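Long-range contact in putative N-acetylmuramoyl-L-alanine amidase,autolysin cwp6 (Peptoclostridium difficile, PDB 5J72), which probably hydrolyses the amide link between N-acetylmuramoyl and L-alanine in peptidoglycan with a zinc-dependent amidase domain, held at the cell wall by CWB2 modules: residues A138-Q150 against P183-T196. Sequence-based numbering, arbitrary orientation.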
ATOM      1  N   ALA A 138     -12.056  17.797   5.801  1.00 34.40           N
ATOM      2  CA  ALA A 138     -11.504  18.268   7.081  1.00 38.02           C
ATOM      3  C   ALA A 138     -11.222  17.155   8.057  1.00 39.63           C
ATOM      4  O   ALA A 138     -10.215  17.199   8.744  1.00 39.79           O
ATOM      5  CB  ALA A 138     -12.473  19.255   7.719  1.00 36.90           C
ATOM      6  N   THR A 139     -12.106  16.154   8.148  1.00 38.03           N
ATOM      7  CA  THR A 139     -11.888  15.024   9.032  1.00 38.03           C
ATOM      8  C   THR A 139     -12.126  13.721   8.270  1.00 35.76           C
ATOM      9  O   THR A 139     -12.525  13.736   7.092  1.00 33.04           O
ATOM     10  CB  THR A 139     -12.832  15.084  10.248  1.00 40.35           C
ATOM     11  OG1 THR A 139     -14.126  14.621   9.859  1.00 41.78           O
ATOM     12  CG2 THR A 139     -13.009  16.531  10.791  1.00 43.55           C
ATOM     13  N   ARG A 140     -11.893  12.622   8.955  1.00 32.40           N
ATOM     14  CA  ARG A 140     -12.087  11.314   8.405  1.00 28.94           C
ATOM     15  C   ARG A 140     -13.556  11.173   7.861  1.00 27.37           C
ATOM     16  O   ARG A 140     -13.752  10.476   6.862  1.00 24.36           O
ATOM     17  CB  ARG A 140     -11.838  10.272   9.491  1.00 25.40           C
ATOM     18  CG  ARG A 140     -12.734  10.443  10.723  1.00 27.91           C
ATOM     19  CD  ARG A 140     -12.229   9.553  11.936  1.00 32.26           C
ATOM     20  NE  ARG A 140     -10.848   9.948  12.260  1.00 31.78           N
ATOM     21  CZ  ARG A 140      -9.968   9.215  12.932  1.00 38.05           C
ATOM     22  NH1 ARG A 140     -10.315   8.036  13.435  1.00 33.60           N
ATOM     23  NH2 ARG A 140      -8.722   9.636  13.069  1.00 33.60           N
ATOM     24  N   PHE A 141     -14.540  11.788   8.522  1.00 25.52           N
ATOM     25  CA  PHE A 141     -15.950  11.691   8.073  1.00 25.10           C
ATOM     26  C   PHE A 141     -16.100  12.330   6.693  1.00 25.30           C
ATOM     27  O   PHE A 141     -16.732  11.727   5.846  1.00 24.06           O
ATOM     28  CB  PHE A 141     -16.904  12.415   9.059  1.00 24.70           C
ATOM     29  CG  PHE A 141     -16.889  11.746  10.389  1.00 26.72           C
ATOM     30  CD1 PHE A 141     -17.725  10.672  10.652  1.00 29.35           C
ATOM     31  CD2 PHE A 141     -15.987  12.149  11.381  1.00 32.64           C
ATOM     32  CE1 PHE A 141     -17.669   9.996  11.879  1.00 31.94           C
ATOM     33  CE2 PHE A 141     -15.934  11.473  12.607  1.00 26.76           C
ATOM     34  CZ  PHE A 141     -16.771  10.401  12.847  1.00 33.74           C
ATOM     35  N   GLU A 142     -15.531  13.566   6.477  1.00 22.12           N
ATOM     36  CA  GLU A 142     -15.665  14.197   5.174  1.00 25.29           C
ATOM     37  C   GLU A 142     -14.826  13.496   4.156  1.00 23.01           C
ATOM     38  O   GLU A 142     -15.195  13.503   2.978  1.00 23.68           O
ATOM     39  CB  GLU A 142     -15.268  15.690   5.176  1.00 27.19           C
ATOM     40  CG  GLU A 142     -16.193  16.566   6.005  1.00 35.33           C
ATOM     41  CD  GLU A 142     -15.874  16.510   7.489  1.00 49.13           C
ATOM     42  OE1 GLU A 142     -14.765  16.087   7.876  1.00 49.96           O
ATOM     43  OE2 GLU A 142     -16.752  16.877   8.279  1.00 52.02           O
ATOM     44  N   THR A 143     -13.682  12.912   4.564  1.00 19.90           N
ATOM     45  CA  THR A 143     -12.880  12.190   3.583  1.00 17.79           C
ATOM     46  C   THR A 143     -13.691  10.948   3.085  1.00 20.25           C
ATOM     47  O   THR A 143     -13.660  10.688   1.876  1.00 19.17           O
ATOM     48  CB  THR A 143     -11.527  11.761   4.196  1.00 23.29           C
ATOM     49  OG1 THR A 143     -10.735  12.923   4.235  1.00 23.66           O
ATOM     50  CG2 THR A 143     -10.764  10.713   3.329  1.00 19.29           C
ATOM     51  N   ALA A 144     -14.388  10.229   3.992  1.00 19.72           N
ATOM     52  CA  ALA A 144     -15.178   9.066   3.555  1.00 19.89           C
ATOM     53  C   ALA A 144     -16.273   9.545   2.538  1.00 21.28           C
ATOM     54  O   ALA A 144     -16.575   8.850   1.562  1.00 18.00           O
ATOM     55  CB  ALA A 144     -15.827   8.385   4.740  1.00 18.37           C
ATOM     56  N   VAL A 145     -16.812  10.729   2.746  1.00 19.79           N
ATOM     57  CA  VAL A 145     -17.822  11.243   1.801  1.00 18.89           C
ATOM     58  C   VAL A 145     -17.196  11.514   0.447  1.00 20.13           C
ATOM     59  O   VAL A 145     -17.820  11.233  -0.594  1.00 18.47           O
ATOM     60  CB  VAL A 145     -18.478  12.522   2.400  1.00 19.93           C
ATOM     61  CG1 VAL A 145     -19.365  13.241   1.329  1.00 21.59           C
ATOM     62  CG2 VAL A 145     -19.368  12.118   3.611  1.00 19.27           C
ATOM     63  N   GLU A 146     -15.949  12.071   0.392  1.00 19.50           N
ATOM     64  CA  GLU A 146     -15.400  12.330  -0.931  1.00 18.17           C
ATOM     65  C   GLU A 146     -15.121  11.034  -1.668  1.00 16.75           C
ATOM     66  O   GLU A 146     -15.184  11.005  -2.888  1.00 17.29           O
ATOM     67  CB  GLU A 146     -14.117  13.161  -0.852  1.00 21.38           C
ATOM     68  CG  GLU A 146     -14.397  14.564  -0.288  1.00 24.94           C
ATOM     69  CD  GLU A 146     -15.431  15.321  -1.180  1.00 33.21           C
ATOM     70  OE1 GLU A 146     -16.476  15.768  -0.659  1.00 39.20           O
ATOM     71  OE2 GLU A 146     -15.202  15.419  -2.389  1.00 35.07           O
ATOM     72  N   ILE A 147     -14.799   9.961  -0.925  1.00 15.82           N
ATOM     73  CA  ILE A 147     -14.531   8.660  -1.550  1.00 15.54           C
ATOM     74  C   ILE A 147     -15.854   8.100  -2.139  1.00 15.61           C
ATOM     75  O   ILE A 147     -15.890   7.553  -3.240  1.00 17.34           O
ATOM     76  CB  ILE A 147     -13.928   7.731  -0.476  1.00 16.54           C
ATOM     77  CG1 ILE A 147     -12.441   8.149  -0.168  1.00 17.50           C
ATOM     78  CG2 ILE A 147     -13.906   6.266  -1.020  1.00 16.81           C
ATOM     79  CD1 ILE A 147     -11.917   7.456   1.145  1.00 16.68           C
ATOM     80  N   SER A 148     -16.892   8.212  -1.362  1.00 17.41           N
ATOM     81  CA  SER A 148     -18.246   7.776  -1.726  1.00 12.76           C
ATOM     82  C   SER A 148     -18.702   8.495  -3.040  1.00 15.26           C
ATOM     83  O   SER A 148     -19.173   7.863  -3.991  1.00 16.57           O
ATOM     84  CB  SER A 148     -19.185   8.123  -0.532  1.00 15.85           C
ATOM     85  OG  SER A 148     -20.502   7.754  -0.931  1.00 18.72           O
ATOM     86  N   LYS A 149     -18.493   9.810  -3.118  1.00 15.87           N
ATOM     87  CA  LYS A 149     -18.867  10.587  -4.339  1.00 19.30           C
ATOM     88  C   LYS A 149     -18.069  10.189  -5.500  1.00 20.16           C
ATOM     89  O   LYS A 149     -18.539  10.238  -6.633  1.00 20.10           O
ATOM     90  CB  LYS A 149     -18.658  12.076  -4.079  1.00 19.89           C
ATOM     91  CG  LYS A 149     -19.746  12.591  -3.190  1.00 21.81           C
ATOM     92  CD  LYS A 149     -19.494  14.061  -2.797  1.00 35.64           C
ATOM     93  CE  LYS A 149     -20.682  14.495  -1.951  1.00 50.67           C
ATOM     94  NZ  LYS A 149     -20.571  15.903  -1.422  1.00 60.63           N
ATOM     95  N   GLN A 150     -16.823   9.781  -5.275  1.00 18.05           N
ATOM     96  CA  GLN A 150     -16.006   9.337  -6.401  1.00 17.22           C
ATOM     97  C   GLN A 150     -16.441   8.031  -6.987  1.00 20.87           C
ATOM     98  O   GLN A 150     -16.532   7.914  -8.222  1.00 19.58           O
ATOM     99  CB  GLN A 150     -14.515   9.194  -5.941  1.00 18.77           C
ATOM    100  CG  GLN A 150     -13.548   8.887  -7.089  1.00 19.38           C
ATOM    101  CD  GLN A 150     -13.470  10.049  -8.087  1.00 20.74           C
ATOM    102  OE1 GLN A 150     -13.759  11.214  -7.745  1.00 21.23           O
ATOM    103  NE2 GLN A 150     -13.012   9.737  -9.315  1.00 19.63           N
ATOM    104  N   PRO A 183     -20.030   1.876  -0.550  1.00 15.19           N
ATOM    105  CA  PRO A 183     -19.009   2.626   0.141  1.00 15.59           C
ATOM    106  C   PRO A 183     -19.151   2.401   1.683  1.00 18.34           C
ATOM    107  O   PRO A 183     -20.218   1.944   2.166  1.00 17.62           O
ATOM    108  CB  PRO A 183     -19.355   4.086  -0.175  1.00 15.37           C
ATOM    109  CG  PRO A 183     -20.889   4.071  -0.256  1.00 13.95           C
ATOM    110  CD  PRO A 183     -21.193   2.711  -0.955  1.00 15.27           C
ATOM    111  N   ILE A 184     -18.111   2.750   2.415  1.00 16.85           N
ATOM    112  CA  ILE A 184     -18.163   2.692   3.854  1.00 18.25           C
ATOM    113  C   ILE A 184     -18.220   4.174   4.306  1.00 16.18           C
ATOM    114  O   ILE A 184     -17.367   4.993   3.919  1.00 18.25           O
ATOM    115  CB  ILE A 184     -16.899   2.036   4.416  1.00 16.51           C
ATOM    116  CG1 ILE A 184     -16.939   0.522   4.124  1.00 18.51           C
ATOM    117  CG2 ILE A 184     -16.772   2.430   5.932  1.00 18.01           C
ATOM    118  CD1 ILE A 184     -15.599  -0.265   4.401  1.00 18.03           C
ATOM    119  N   LEU A 185     -19.236   4.527   5.086  1.00 17.03           N
ATOM    120  CA  LEU A 185     -19.278   5.880   5.651  1.00 16.75           C
ATOM    121  C   LEU A 185     -19.101   5.711   7.197  1.00 20.15           C
ATOM    122  O   LEU A 185     -19.237   4.609   7.712  1.00 20.32           O
ATOM    123  CB  LEU A 185     -20.635   6.632   5.410  1.00 17.47           C
ATOM    124  CG  LEU A 185     -20.875   6.934   3.922  1.00 20.41           C
ATOM    125  CD1 LEU A 185     -22.270   7.605   3.750  1.00 20.38           C
ATOM    126  CD2 LEU A 185     -19.727   7.801   3.302  1.00 18.44           C
ATOM    127  N   LEU A 186     -18.876   6.804   7.887  1.00 20.01           N
ATOM    128  CA  LEU A 186     -18.563   6.690   9.308  1.00 21.94           C
ATOM    129  C   LEU A 186     -19.571   7.314  10.265  1.00 23.59           C
ATOM    130  O   LEU A 186     -20.133   8.377   9.988  1.00 23.76           O
ATOM    131  CB  LEU A 186     -17.196   7.410   9.525  1.00 22.10           C
ATOM    132  CG  LEU A 186     -16.070   6.874   8.630  1.00 21.68           C
ATOM    133  CD1 LEU A 186     -14.819   7.695   8.829  1.00 23.83           C
ATOM    134  CD2 LEU A 186     -15.834   5.399   8.897  1.00 18.15           C
ATOM    135  N   ALA A 187     -19.741   6.643  11.414  1.00 24.79           N
ATOM    136  CA  ALA A 187     -20.646   7.076  12.474  1.00 26.03           C
ATOM    137  C   ALA A 187     -19.856   7.243  13.805  1.00 31.60           C
ATOM    138  O   ALA A 187     -18.692   6.836  13.898  1.00 29.81           O
ATOM    139  CB  ALA A 187     -21.666   5.993  12.711  1.00 26.90           C
ATOM    140  N   ASN A 188     -20.522   7.865  14.792  1.00 32.58           N
ATOM    141  CA  ASN A 188     -20.032   7.952  16.155  1.00 35.37           C
ATOM    142  C   ASN A 188     -20.860   6.905  16.864  1.00 36.49           C
ATOM    143  O   ASN A 188     -21.802   6.352  16.272  1.00 33.18           O
ATOM    144  CB  ASN A 188     -20.253   9.330  16.725  1.00 35.47           C
ATOM    145  CG  ASN A 188     -19.254  10.285  16.139  1.00 34.50           C
ATOM    146  OD1 ASN A 188     -18.055   9.974  16.122  1.00 38.27           O
ATOM    147  ND2 ASN A 188     -19.618  11.449  15.654  1.00 34.31           N
ATOM    148  N   LYS A 189     -20.562   6.597  18.122  1.00 33.83           N
ATOM    149  CA  LYS A 189     -21.335   5.542  18.767  1.00 32.99           C
ATOM    150  C   LYS A 189     -22.809   5.863  18.895  1.00 31.20           C
ATOM    151  O   LYS A 189     -23.650   4.952  18.757  1.00 32.39           O
ATOM    152  CB  LYS A 189     -20.788   5.282  20.209  1.00 38.45           C
ATOM    153  CG  LYS A 189     -21.522   4.147  20.890  1.00 45.36           C
ATOM    154  CD  LYS A 189     -21.159   4.045  22.371  1.00 54.55           C
ATOM    155  CE  LYS A 189     -21.904   2.873  22.948  1.00 64.99           C
ATOM    156  NZ  LYS A 189     -21.721   2.791  24.424  1.00 76.18           N
ATOM    157  N   ASP A 190     -23.142   7.131  19.164  1.00 32.22           N
ATOM    158  CA  ASP A 190     -24.556   7.458  19.378  1.00 40.77           C
ATOM    159  C   ASP A 190     -25.131   8.500  18.409  1.00 44.38           C
ATOM    160  O   ASP A 190     -26.258   8.942  18.601  1.00 43.17           O
ATOM    161  CB  ASP A 190     -24.729   7.964  20.851  1.00 44.40           C
ATOM    162  CG  ASP A 190     -24.356   6.898  21.863  1.00 48.12           C
ATOM    163  OD1 ASP A 190     -24.885   5.774  21.762  1.00 48.37           O
ATOM    164  OD2 ASP A 190     -23.517   7.184  22.742  1.00 52.53           O
ATOM    165  N   ASP A 191     -24.385   8.904  17.381  1.00 43.92           N
ATOM    166  CA  ASP A 191     -24.884   9.899  16.413  1.00 43.97           C
ATOM    167  C   ASP A 191     -24.151   9.775  15.077  1.00 41.25           C
ATOM    168  O   ASP A 191     -23.147   9.056  14.999  1.00 37.52           O
ATOM    169  CB  ASP A 191     -24.625  11.324  16.927  1.00 44.13           C
ATOM    170  CG  ASP A 191     -23.124  11.694  16.992  1.00 55.41           C
ATOM    171  OD1 ASP A 191     -22.509  11.498  18.063  1.00 56.27           O
ATOM    172  OD2 ASP A 191     -22.567  12.167  15.961  1.00 56.55           O
ATOM    173  N   ILE A 192     -24.635  10.467  14.045  1.00 36.53           N
ATOM    174  CA  ILE A 192     -23.875  10.534  12.818  1.00 33.87           C
ATOM    175  C   ILE A 192     -23.700  11.987  12.577  1.00 32.31           C
ATOM    176  O   ILE A 192     -24.628  12.755  12.830  1.00 31.35           O
ATOM    177  CB  ILE A 192     -24.520   9.841  11.588  1.00 31.30           C
ATOM    178  CG1 ILE A 192     -26.053  10.218  11.464  1.00 32.43           C
ATOM    179  CG2 ILE A 192     -24.330   8.348  11.718  1.00 30.02           C
ATOM    180  CD1 ILE A 192     -26.649   9.834  10.066  1.00 29.48           C
ATOM    181  N   PRO A 193     -22.518  12.442  12.127  1.00 33.22           N
ATOM    182  CA  PRO A 193     -22.360  13.876  11.869  1.00 31.91           C
ATOM    183  C   PRO A 193     -23.103  14.283  10.588  1.00 33.04           C
ATOM    184  O   PRO A 193     -23.526  13.445   9.795  1.00 28.36           O
ATOM    185  CB  PRO A 193     -20.858  14.054  11.727  1.00 31.91           C
ATOM    186  CG  PRO A 193     -20.343  12.746  11.366  1.00 34.45           C
ATOM    187  CD  PRO A 193     -21.219  11.759  12.116  1.00 34.90           C
ATOM    188  N   GLU A 194     -23.221  15.580  10.375  1.00 29.78           N
ATOM    189  CA  GLU A 194     -23.926  16.113   9.247  1.00 26.92           C
ATOM    190  C   GLU A 194     -23.342  15.636   7.909  1.00 30.96           C
ATOM    191  O   GLU A 194     -24.094  15.397   6.973  1.00 27.61           O
ATOM    192  CB  GLU A 194     -23.844  17.647   9.343  1.00 33.42           C
ATOM    193  CG  GLU A 194     -24.405  18.379   8.132  1.00 45.37           C
ATOM    194  CD  GLU A 194     -25.906  18.078   7.836  1.00 56.02           C
ATOM    195  OE1 GLU A 194     -26.681  17.826   8.789  1.00 57.25           O
ATOM    196  OE2 GLU A 194     -26.287  18.118   6.640  1.00 54.55           O
ATOM    197  N   SER A 195     -22.002  15.540   7.815  1.00 27.65           N
ATOM    198  CA  SER A 195     -21.338  15.084   6.609  1.00 27.17           C
ATOM    199  C   SER A 195     -21.910  13.666   6.262  1.00 23.74           C
ATOM    200  O   SER A 195     -22.371  13.487   5.129  1.00 24.64           O
ATOM    201  CB  SER A 195     -19.814  15.084   6.845  1.00 27.50           C
ATOM    202  OG  SER A 195     -19.472  14.203   7.905  1.00 31.87           O
ATOM    203  N   THR A 196     -21.949  12.722   7.190  1.00 20.32           N
ATOM    204  CA  THR A 196     -22.481  11.372   6.893  1.00 20.76           C
ATOM    205  C   THR A 196     -24.020  11.427   6.582  1.00 21.97           C
ATOM    206  O   THR A 196     -24.492  10.778   5.661  1.00 20.96           O
ATOM    207  CB  THR A 196     -22.251  10.433   8.116  1.00 20.16           C
ATOM    208  OG1 THR A 196     -20.838  10.341   8.303  1.00 22.60           O
ATOM    209  CG2 THR A 196     -22.850   9.019   7.898  1.00 20.62           C
TER
HETATM  210  O   HOH W   1     -18.657   9.637   6.734  1.00 19.21           O
HETATM  211  O   HOH W   2     -18.083  15.576   9.988  1.00 33.72           O
HETATM  212  O   HOH W   3     -16.726   6.055   1.481  1.00 22.20           O
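The ring of F141 sits between the end of strand 184-187 and the start of helix 194-203. P193 lies over one face, its CG 3.4 Å from F141 CD1. L186 O approaches the ring edge, close to its plane, while L186 CB packs 3.5 Å from F141 CE1. At the far end F141 CZ meets N188 OD1 at 3.5 Å, the amide plane turned 59° from the ring; N188 ND2 in turn binds D191 OD2, 172° at the hydrogen, which fixes the amide's rotation. F141 CG stands beside the backbone N and anti to the carbonyl carbon (chi1 -64°), which carries the ring toward P193 and L186. S195 OG comes against F141 CB. Both segments belong to the first CWB2 domain, where helix 140-151 runs nearly antiparallel to strand 184-187, an outermost strand of a four-stranded parallel sheet. Further along, A144 CB rests on L186 CG, and L185 CD2 touches both A144 O and S148 CB. V145 CG2 touches S195 O at 3.6 Å. Waters bridge the polar backbone: one joins F141 O, L186 N and T196 OG1, the last also donating to L186 O (2.7 Å); another links A144 O with I184 O. S148 OG lies against P183 CG but hydrogen-bonds to E199 of helix 194-203.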